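Local coordinates for protein L-iditol 2-dehydrogenase (Clostridium scindens, PDB 4OH1) that probably catalyses the NAD+-dependent oxidation of L-iditol and related polyols as a zinc-containing member of the alcohol dehydrogenase family, at residues 19-24 with 336-341; 257-262 with 278-283. All coordinates share one frame; numbering follows the deposited sequence.

The chain opens with the small antiparallel sheet of the catalytic domain, passes through the nucleotide-binding part and returns to the catalytic domain near its C terminus. Contact 1 records that return: residues 19-24 meet 336-341 and close a loop of 311 intervening residues. Contact 2, between 257-262 and 278-283, is nested inside that loop and closes one of its own with only 15 residues between its segments, six of them in strands. One therefore joins the two ends of a discontinuous domain, the other a helix and a nearby interface strand of the Rossmann domain. Their centres lie 32 Å apart, and their nearest atoms are about 16 Å from each other.

Contact 1. Residues 19-24 with 336-341; sequences GTVDMM and DLYSKK
The catalytic domain of the zinc-containing alcohol dehydrogenases, with its GroES-like core, draws on both ends of the chain, and here Y338, late in helix 330-338, reaches across to G19, just before strand 20-26, and V21 within it. That strand lies on the outside of a three-stranded antiparallel sheet, paired with strand 2-9 by backbone hydrogen bonds. The contact is small, 92 Å² in all, because one aromatic side chain does nearly all the bridging: the closest backbone approach, between the CA atoms of G19 and Y338, is 9.9 Å. The tyrosine spans this gap lengthwise. Its ring carbon CG lies opposite the carbonyl carbon and beside the backbone N (chi1 -56°), an orientation that sends the phenol out from the helix with the oxygen leading. Y338 OH stops 3.5 Å from G19 O, which approaches the ring obliquely.

From the strand side V21 supplies a methyl group. Its CG2 branch comes to 3.9 Å from Y338 OH, so the phenol oxygen lies near both the peptide carbonyl of one residue and the branched side chain of another. L53 of helix 48-54 touches both V21 and Y338, filling in beside the bridge with apolar surface, and Y330, at the start of the same helix as Y338, accepts a hydrogen bond from M23 N at its OH.

Behind the tyrosine the chain leaves the helix in an ST turn. K340 takes a positive phi of 53°, while S339 OG donates to D336 O at 2.7 Å and receives K341 N at 3.1 Å, with an N-H...O angle of 164°.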
# COMPACT_ATOMS: atom_id res chain seq x y z
N GLY A 19 1.71 13.56 -42.09
CA GLY A 19 2.75 14.44 -41.54
C GLY A 19 4.12 14.15 -42.13
O GLY A 19 4.36 13.04 -42.60
N THR A 20 5.02 15.13 -42.07
CA THR A 20 6.40 14.97 -42.56
C THR A 20 7.53 15.29 -41.55
O THR A 20 7.36 16.04 -40.58
CB THR A 20 6.59 15.88 -43.78
OG1 THR A 20 6.30 17.23 -43.39
CG2 THR A 20 5.64 15.46 -44.87
N VAL A 21 8.68 14.66 -41.75
CA VAL A 21 9.85 14.88 -40.90
C VAL A 21 11.02 15.21 -41.78
O VAL A 21 11.32 14.48 -42.74
CB VAL A 21 10.20 13.63 -40.09
CG1 VAL A 21 11.51 13.82 -39.40
CG2 VAL A 21 9.11 13.39 -39.02
N ASP A 22 11.71 16.29 -41.45
CA ASP A 22 12.79 16.70 -42.33
C ASP A 22 13.97 17.17 -41.56
O ASP A 22 13.82 17.76 -40.52
CB ASP A 22 12.34 17.80 -43.25
CG ASP A 22 11.28 17.36 -44.20
OD1 ASP A 22 11.61 16.51 -45.04
OD2 ASP A 22 10.18 17.97 -44.18
N MSE A 23 15.15 16.91 -42.09
CA MSE A 23 16.35 17.40 -41.45
C MSE A 23 16.58 18.86 -41.80
O MSE A 23 16.45 19.23 -42.96
CB MSE A 23 17.55 16.62 -41.91
CG MSE A 23 18.78 17.00 -41.15
SE MSE A 23 20.30 16.03 -41.90
CE MSE A 23 20.11 14.27 -41.08
N MSE A 24 16.92 19.68 -40.82
CA MSE A 24 17.31 21.09 -41.05
C MSE A 24 18.63 21.33 -40.37
O MSE A 24 19.13 20.46 -39.65
CB MSE A 24 16.25 22.08 -40.53
CG MSE A 24 14.89 21.83 -41.09
SE MSE A 24 13.31 22.79 -40.33
CE MSE A 24 13.42 24.50 -41.33
N ASP A 336 9.72 3.25 -42.19
CA ASP A 336 9.51 2.07 -41.35
C ASP A 336 8.54 2.36 -40.24
O ASP A 336 7.67 1.58 -39.98
CB ASP A 336 10.82 1.56 -40.79
CG ASP A 336 11.65 0.91 -41.82
OD1 ASP A 336 11.15 0.76 -42.94
OD2 ASP A 336 12.82 0.56 -41.57
N LEU A 337 8.65 3.52 -39.62
CA LEU A 337 7.70 3.90 -38.60
C LEU A 337 6.28 3.91 -39.14
O LEU A 337 5.38 3.32 -38.53
CB LEU A 337 8.03 5.29 -38.09
CG LEU A 337 7.10 5.74 -36.96
CD1 LEU A 337 7.45 4.98 -35.71
CD2 LEU A 337 7.21 7.22 -36.71
N TYR A 338 6.07 4.61 -40.26
CA TYR A 338 4.73 4.79 -40.80
C TYR A 338 4.18 3.45 -41.25
O TYR A 338 3.00 3.30 -41.25
CB TYR A 338 4.63 5.81 -41.97
CG TYR A 338 5.17 7.22 -41.69
CD1 TYR A 338 4.95 7.87 -40.47
CD2 TYR A 338 5.91 7.90 -42.66
CE1 TYR A 338 5.45 9.13 -40.24
CE2 TYR A 338 6.42 9.14 -42.44
CZ TYR A 338 6.18 9.76 -41.24
OH TYR A 338 6.71 11.00 -41.05
N SER A 339 5.03 2.49 -41.59
CA SER A 339 4.54 1.15 -41.91
C SER A 339 3.84 0.48 -40.73
O SER A 339 3.11 -0.47 -40.91
CB SER A 339 5.67 0.24 -42.42
OG SER A 339 6.36 -0.36 -41.33
N LYS A 340 4.09 0.95 -39.51
CA LYS A 340 3.56 0.28 -38.33
C LYS A 340 3.88 -1.22 -38.22
O LYS A 340 3.28 -1.91 -37.43
CB LYS A 340 2.07 0.53 -38.23
CG LYS A 340 1.78 1.65 -37.29
CD LYS A 340 0.59 2.46 -37.75
CE LYS A 340 0.36 3.66 -36.82
NZ LYS A 340 -0.66 4.61 -37.38
N LYS A 341 4.86 -1.72 -38.96
CA LYS A 341 5.24 -3.12 -38.84
C LYS A 341 6.08 -3.43 -37.61
O LYS A 341 6.06 -4.58 -37.19
CB LYS A 341 6.02 -3.59 -40.07
CG LYS A 341 5.29 -3.32 -41.40
CD LYS A 341 5.97 -3.98 -42.60
CE LYS A 341 5.72 -5.48 -42.54
NZ LYS A 341 6.08 -6.15 -43.79

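Contact 2. Residues 257-262 with 278-283; sequences LGLQLL and PILPVN
The flat group at this contact is the peptide carbonyl of P281, met by a methyl of L259: L259 CD2 lies 4.0 Å from P281 O, beyond the oxygen and tilted well off the carbonyl plane, so it approaches neither squarely over a face nor along an edge. The same methyl also touches two side chains of the strand, L280 CD1 at 4.2 Å and V282 CG2 at 4.2 Å. Every close approach across the contact thus runs through one leucine methyl, placed there by a first torsion that sets CG opposite the backbone N (chi1 -174°). No hydrogen bond crosses; the join is apolar and buried. Y270 of strand 266-270 touches both L259 and L280, and I295 of strand 294-297 touches L259 and V282, continuing the apolar layer. At the strand's end N283 is an N-cap, its OD1 accepting from S286 N of helix 284-290.

Helix 257-261 and strand 279-283 run in nearly the same direction, 26° apart, with a closest axis approach of 10.0 Å. The strand pairs antiparallel with a strand of a neighbouring subunit, where P281 packs on I279 of that chain. Such a sheet running on between subunits is characteristic of Rossmann-domain dimerisation in the alcohol dehydrogenase family.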
# COMPACT_ATOMS: atom_id res chain seq x y z
N LEU A 257 -13.00 -4.06 -24.61
CA LEU A 257 -12.70 -5.49 -24.44
C LEU A 257 -11.86 -5.74 -23.15
O LEU A 257 -12.11 -6.63 -22.34
CB LEU A 257 -11.95 -5.99 -25.68
CG LEU A 257 -11.42 -7.42 -25.59
CD1 LEU A 257 -12.50 -8.41 -25.35
CD2 LEU A 257 -10.63 -7.75 -26.86
N GLY A 258 -10.89 -4.88 -22.93
CA GLY A 258 -10.16 -4.87 -21.69
C GLY A 258 -11.03 -4.88 -20.45
O GLY A 258 -10.82 -5.69 -19.55
N LEU A 259 -12.00 -3.99 -20.40
CA LEU A 259 -12.86 -3.92 -19.22
C LEU A 259 -13.64 -5.23 -19.06
O LEU A 259 -13.82 -5.75 -17.94
CB LEU A 259 -13.82 -2.73 -19.33
CG LEU A 259 -14.70 -2.41 -18.13
CD1 LEU A 259 -13.89 -2.05 -16.92
CD2 LEU A 259 -15.62 -1.22 -18.52
N GLN A 260 -14.08 -5.79 -20.17
CA GLN A 260 -14.82 -7.05 -20.10
C GLN A 260 -14.03 -8.23 -19.58
O GLN A 260 -14.58 -9.08 -18.91
CB GLN A 260 -15.33 -7.40 -21.48
CG GLN A 260 -16.41 -6.47 -21.91
CD GLN A 260 -17.04 -6.91 -23.20
OE1 GLN A 260 -16.36 -7.44 -24.10
NE2 GLN A 260 -18.36 -6.70 -23.30
N LEU A 261 -12.76 -8.26 -19.93
CA LEU A 261 -11.78 -9.27 -19.48
C LEU A 261 -11.39 -9.16 -18.03
O LEU A 261 -10.92 -10.11 -17.42
CB LEU A 261 -10.49 -9.13 -20.30
CG LEU A 261 -10.55 -9.53 -21.75
CD1 LEU A 261 -9.30 -9.04 -22.44
CD2 LEU A 261 -10.72 -11.00 -21.95
N LEU A 262 -11.61 -8.01 -17.45
CA LEU A 262 -11.14 -7.75 -16.14
C LEU A 262 -11.90 -8.55 -15.04
O LEU A 262 -13.11 -8.56 -14.98
CB LEU A 262 -11.26 -6.22 -15.89
CG LEU A 262 -10.49 -5.78 -14.63
CD1 LEU A 262 -9.00 -5.90 -14.78
CD2 LEU A 262 -10.88 -4.33 -14.33
N PRO A 278 -13.34 9.24 -27.54
CA PRO A 278 -12.69 8.19 -26.76
C PRO A 278 -13.47 7.84 -25.48
O PRO A 278 -12.96 8.05 -24.38
CB PRO A 278 -11.33 8.80 -26.44
CG PRO A 278 -11.62 10.24 -26.28
CD PRO A 278 -12.77 10.57 -27.25
N ILE A 279 -14.69 7.31 -25.64
CA ILE A 279 -15.59 6.97 -24.53
C ILE A 279 -15.54 5.50 -24.18
O ILE A 279 -15.60 4.66 -25.05
CB ILE A 279 -17.02 7.38 -24.79
CG1 ILE A 279 -17.06 8.82 -25.24
CG2 ILE A 279 -17.90 7.16 -23.56
CD1 ILE A 279 -16.39 9.77 -24.26
N LEU A 280 -15.29 5.23 -22.88
CA LEU A 280 -15.48 3.93 -22.26
C LEU A 280 -16.76 3.99 -21.40
O LEU A 280 -16.80 4.65 -20.36
CB LEU A 280 -14.29 3.59 -21.39
CG LEU A 280 -14.34 2.23 -20.72
CD1 LEU A 280 -14.21 1.12 -21.74
CD2 LEU A 280 -13.24 2.16 -19.76
N PRO A 281 -17.81 3.30 -21.83
CA PRO A 281 -19.01 3.26 -21.05
C PRO A 281 -18.81 2.29 -19.92
O PRO A 281 -18.48 1.12 -20.16
CB PRO A 281 -20.06 2.73 -22.02
CG PRO A 281 -19.44 2.83 -23.33
CD PRO A 281 -18.01 2.63 -23.12
N VAL A 282 -18.94 2.77 -18.70
CA VAL A 282 -18.75 1.92 -17.57
C VAL A 282 -20.10 1.66 -17.02
O VAL A 282 -20.88 2.59 -16.86
CB VAL A 282 -17.84 2.54 -16.52
CG1 VAL A 282 -17.79 1.66 -15.31
CG2 VAL A 282 -16.45 2.66 -17.09
N ASN A 283 -20.40 0.39 -16.77
CA ASN A 283 -21.65 0.06 -16.15
C ASN A 283 -21.49 0.07 -14.64
O ASN A 283 -20.80 -0.77 -14.08
CB ASN A 283 -22.16 -1.27 -16.65
CG ASN A 283 -23.54 -1.57 -16.18
OD1 ASN A 283 -23.82 -1.61 -14.98
ND2 ASN A 283 -24.45 -1.80 -17.12